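Local coordinates for putative carbohydrate metabolism domain-containing protein (Bacteroides vulgatus, PDB 3S30) that is of unknown function but probably acts in carbohydrate metabolism, possibly as a glycoside hydrolase, and has a galactose-binding-like domain with a bound sodium ion, at residues F246-T256 with Y271-I282. Sequence-based numbering, arbitrary orientation.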
# COMPACT_ATOMS: atom_id res chain seq x y z
N PHE A 246 5.29 -2.43 -10.70
CA PHE A 246 4.51 -2.09 -9.53
C PHE A 246 4.25 -3.35 -8.72
O PHE A 246 4.54 -4.45 -9.16
CB PHE A 246 3.18 -1.44 -9.95
CG PHE A 246 2.19 -2.39 -10.62
CD1 PHE A 246 1.26 -3.08 -9.86
CD2 PHE A 246 2.15 -2.52 -11.99
CE1 PHE A 246 0.32 -3.93 -10.46
CE2 PHE A 246 1.21 -3.36 -12.61
CZ PHE A 246 0.30 -4.06 -11.83
N ASN A 247 3.68 -3.19 -7.53
CA ASN A 247 3.32 -4.36 -6.73
C ASN A 247 1.92 -4.21 -6.16
O ASN A 247 1.48 -3.12 -5.85
CB ASN A 247 4.36 -4.62 -5.62
CG ASN A 247 4.35 -6.09 -5.14
OD1 ASN A 247 3.55 -6.90 -5.59
ND2 ASN A 247 5.24 -6.41 -4.21
N ILE A 248 1.22 -5.33 -6.07
CA ILE A 248 -0.04 -5.44 -5.37
C ILE A 248 -0.00 -6.76 -4.61
O ILE A 248 0.31 -7.81 -5.19
CB ILE A 248 -1.26 -5.44 -6.34
CG1 ILE A 248 -1.38 -4.10 -7.07
CG2 ILE A 248 -2.58 -5.74 -5.59
CD1 ILE A 248 -2.62 -4.04 -8.02
N TYR A 249 -0.30 -6.70 -3.31
CA TYR A 249 -0.47 -7.91 -2.51
C TYR A 249 -1.33 -7.67 -1.26
O TYR A 249 -1.67 -6.54 -0.91
CB TYR A 249 0.89 -8.51 -2.13
CG TYR A 249 1.72 -7.67 -1.18
CD1 TYR A 249 2.56 -6.68 -1.66
CD2 TYR A 249 1.71 -7.91 0.19
CE1 TYR A 249 3.34 -5.93 -0.81
CE2 TYR A 249 2.48 -7.15 1.06
CZ TYR A 249 3.29 -6.15 0.55
OH TYR A 249 4.08 -5.39 1.38
N ALA A 250 -1.68 -8.77 -0.60
CA ALA A 250 -2.46 -8.72 0.62
C ALA A 250 -1.97 -9.79 1.57
O ALA A 250 -1.51 -10.85 1.14
CB ALA A 250 -3.95 -8.91 0.32
N LEU A 251 -2.08 -9.50 2.86
CA LEU A 251 -1.58 -10.37 3.91
C LEU A 251 -2.72 -10.74 4.85
O LEU A 251 -3.63 -9.94 5.09
CB LEU A 251 -0.49 -9.64 4.69
CG LEU A 251 0.69 -9.08 3.89
CD1 LEU A 251 1.52 -8.12 4.74
CD2 LEU A 251 1.56 -10.20 3.36
N PHE A 252 -2.67 -11.96 5.38
CA PHE A 252 -3.56 -12.41 6.44
C PHE A 252 -2.70 -13.16 7.44
O PHE A 252 -2.06 -14.16 7.09
CB PHE A 252 -4.64 -13.33 5.87
CG PHE A 252 -5.66 -13.78 6.87
CD1 PHE A 252 -6.42 -12.86 7.59
CD2 PHE A 252 -5.87 -15.14 7.10
CE1 PHE A 252 -7.36 -13.28 8.52
CE2 PHE A 252 -6.81 -15.57 8.03
CZ PHE A 252 -7.56 -14.64 8.74
N TYR A 253 -2.67 -12.69 8.69
CA TYR A 253 -1.81 -13.32 9.68
C TYR A 253 -2.40 -13.38 11.08
O TYR A 253 -3.36 -12.70 11.41
CB TYR A 253 -0.44 -12.65 9.70
CG TYR A 253 -0.46 -11.18 10.08
CD1 TYR A 253 -0.43 -10.78 11.41
CD2 TYR A 253 -0.47 -10.20 9.10
CE1 TYR A 253 -0.43 -9.44 11.76
CE2 TYR A 253 -0.48 -8.85 9.44
CZ TYR A 253 -0.45 -8.48 10.76
OH TYR A 253 -0.46 -7.14 11.10
N GLU A 254 -1.78 -14.22 11.89
CA GLU A 254 -2.20 -14.46 13.25
C GLU A 254 -1.35 -13.58 14.16
O GLU A 254 -0.13 -13.61 14.08
CB GLU A 254 -2.00 -15.94 13.57
CG GLU A 254 -2.53 -16.37 14.91
CD GLU A 254 -2.40 -17.87 15.13
OE1 GLU A 254 -2.54 -18.64 14.14
OE2 GLU A 254 -2.16 -18.27 16.29
N LYS A 255 -2.00 -12.78 15.00
CA LYS A 255 -1.27 -11.96 15.97
C LYS A 255 -0.76 -12.80 17.13
O LYS A 255 -1.34 -13.84 17.46
CB LYS A 255 -2.16 -10.82 16.49
CG LYS A 255 -2.34 -9.69 15.48
CD LYS A 255 -3.20 -8.57 16.01
CE LYS A 255 -4.69 -8.92 15.95
NZ LYS A 255 -5.55 -7.71 16.03
N THR A 256 0.35 -12.35 17.72
CA THR A 256 0.82 -12.87 19.02
C THR A 256 1.23 -11.69 19.90
O THR A 256 1.35 -10.56 19.41
CB THR A 256 2.02 -13.82 18.87
OG1 THR A 256 3.00 -13.24 18.00
CG2 THR A 256 1.58 -15.18 18.32
N TYR A 271 7.53 -12.99 1.28
CA TYR A 271 6.27 -13.00 2.05
C TYR A 271 6.26 -14.07 3.18
O TYR A 271 5.19 -14.58 3.54
CB TYR A 271 5.05 -13.10 1.10
CG TYR A 271 5.11 -12.04 0.01
CD1 TYR A 271 4.58 -10.78 0.22
CD2 TYR A 271 5.78 -12.28 -1.19
CE1 TYR A 271 4.67 -9.78 -0.75
CE2 TYR A 271 5.89 -11.30 -2.16
CZ TYR A 271 5.33 -10.04 -1.93
OH TYR A 271 5.43 -9.06 -2.89
N GLU A 272 7.45 -14.37 3.73
CA GLU A 272 7.62 -15.34 4.82
C GLU A 272 7.70 -14.66 6.19
O GLU A 272 8.40 -13.66 6.36
CB GLU A 272 8.90 -16.18 4.65
CG GLU A 272 8.95 -17.05 3.41
CD GLU A 272 7.92 -18.17 3.38
OE1 GLU A 272 7.33 -18.47 4.44
OE2 GLU A 272 7.70 -18.74 2.29
N HIS A 273 6.99 -15.24 7.15
CA HIS A 273 7.01 -14.79 8.55
C HIS A 273 6.34 -15.88 9.37
O HIS A 273 5.47 -16.58 8.87
CB HIS A 273 6.26 -13.46 8.72
CG HIS A 273 6.66 -12.70 9.95
ND1 HIS A 273 6.15 -12.99 11.20
CD2 HIS A 273 7.53 -11.68 10.13
CE1 HIS A 273 6.69 -12.18 12.09
NE2 HIS A 273 7.53 -11.38 11.47
N GLU A 274 6.73 -16.03 10.62
CA GLU A 274 6.21 -17.12 11.45
C GLU A 274 4.73 -16.92 11.81
O GLU A 274 4.03 -17.88 12.12
CB GLU A 274 7.08 -17.28 12.71
CG GLU A 274 7.13 -18.71 13.28
CD GLU A 274 8.42 -19.00 14.06
OE1 GLU A 274 9.27 -18.10 14.19
OE2 GLU A 274 8.57 -20.16 14.54
N ASN A 275 4.23 -15.68 11.72
CA ASN A 275 2.82 -15.39 11.99
C ASN A 275 1.93 -15.45 10.75
O ASN A 275 0.70 -15.45 10.88
CB ASN A 275 2.68 -14.03 12.67
CG ASN A 275 3.27 -14.03 14.07
OD1 ASN A 275 4.47 -14.21 14.25
ND2 ASN A 275 2.42 -13.85 15.08
N MSE A 276 2.56 -15.52 9.58
CA MSE A 276 1.85 -15.52 8.30
C MSE A 276 0.93 -16.74 8.10
O MSE A 276 1.33 -17.87 8.34
CB MSE A 276 2.85 -15.41 7.13
CG MSE A 276 3.27 -13.97 6.79
SE MSE A 276 1.82 -12.88 6.07
CE MSE A 276 1.21 -14.09 4.68
N VAL A 277 -0.29 -16.48 7.63
CA VAL A 277 -1.29 -17.53 7.39
C VAL A 277 -1.64 -17.63 5.89
O VAL A 277 -1.62 -18.72 5.32
CB VAL A 277 -2.56 -17.31 8.23
CG1 VAL A 277 -3.56 -18.43 8.01
CG2 VAL A 277 -2.21 -17.18 9.71
N ALA A 278 -1.95 -16.51 5.26
CA ALA A 278 -2.16 -16.48 3.81
C ALA A 278 -1.67 -15.19 3.16
O ALA A 278 -1.61 -14.14 3.79
CB ALA A 278 -3.65 -16.72 3.48
N ALA A 279 -1.33 -15.29 1.88
CA ALA A 279 -0.79 -14.18 1.11
C ALA A 279 -1.33 -14.25 -0.32
O ALA A 279 -1.40 -15.33 -0.92
CB ALA A 279 0.75 -14.22 1.10
N ALA A 280 -1.67 -13.08 -0.86
CA ALA A 280 -2.11 -12.94 -2.24
C ALA A 280 -1.17 -11.97 -2.94
O ALA A 280 -1.08 -10.81 -2.52
CB ALA A 280 -3.55 -12.45 -2.30
N VAL A 281 -0.49 -12.43 -3.98
CA VAL A 281 0.56 -11.65 -4.65
C VAL A 281 0.33 -11.59 -6.15
O VAL A 281 0.17 -12.62 -6.80
CB VAL A 281 1.98 -12.24 -4.35
CG1 VAL A 281 3.10 -11.37 -4.95
CG2 VAL A 281 2.19 -12.41 -2.84
N ILE A 282 0.33 -10.39 -6.72
CA ILE A 282 0.15 -10.25 -8.17
C ILE A 282 1.38 -10.75 -8.92
O ILE A 282 2.50 -10.59 -8.47
CB ILE A 282 -0.16 -8.80 -8.57
CG1 ILE A 282 -0.77 -8.74 -9.98
CG2 ILE A 282 1.09 -7.93 -8.47
CD1 ILE A 282 -1.63 -7.52 -10.23
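Ala250 and Ala280, and Phe252 and Ala278, form hydrogen-bonded pairs between antiparallel strands 247-254 and 276-281, whose axes approach to 4.5 Å with 161° between their N-to-C directions. A classic beta bulge then shifts the register: Phe252 O accepts from both Ala278 N and Val277 N, each at 3.0 Å. Beyond it, Glu254 N bonds to Asn275 O, and the Asn275 amide extends the pairing with its side chain. Asn275 ND2 gives one hydrogen to Glu254 O at 2.7 Å and another to Thr256 OG1 at 3.0 Å, both acceptors close to the amide plane; asparagine, third in the His273–Met276 type I turn, offers two N-H groups on one nitrogen.

On the face carrying Tyr249, Leu251 and Tyr253, the edge of Tyr271 meets Tyr249 in a T-shaped pair, planes 66° apart, with CE1 of Tyr271 over the centre of the Tyr249 ring. The selenomethionine Met276 folds back about its CG-SE bond (chi3 -51°), bringing SE to 3.8 Å from Leu251 CD2. Val277, at the bulge, points toward the partner strand and runs beside Phe252, CB 4.1 Å from Phe252 CD2.

Strand 317-324 pairs with the other edge of 247-254. Phe210 of strand 208-213 touches Tyr249 and Leu251 on their face. On the Ala250 and Phe252 face, small alanine methyls let larger groups lie close, Phe298 on Ala250, Tyr300 on Ala278 and Leu296 of strand 291-297 on Ala280, consistent with a second layer of a beta sandwich.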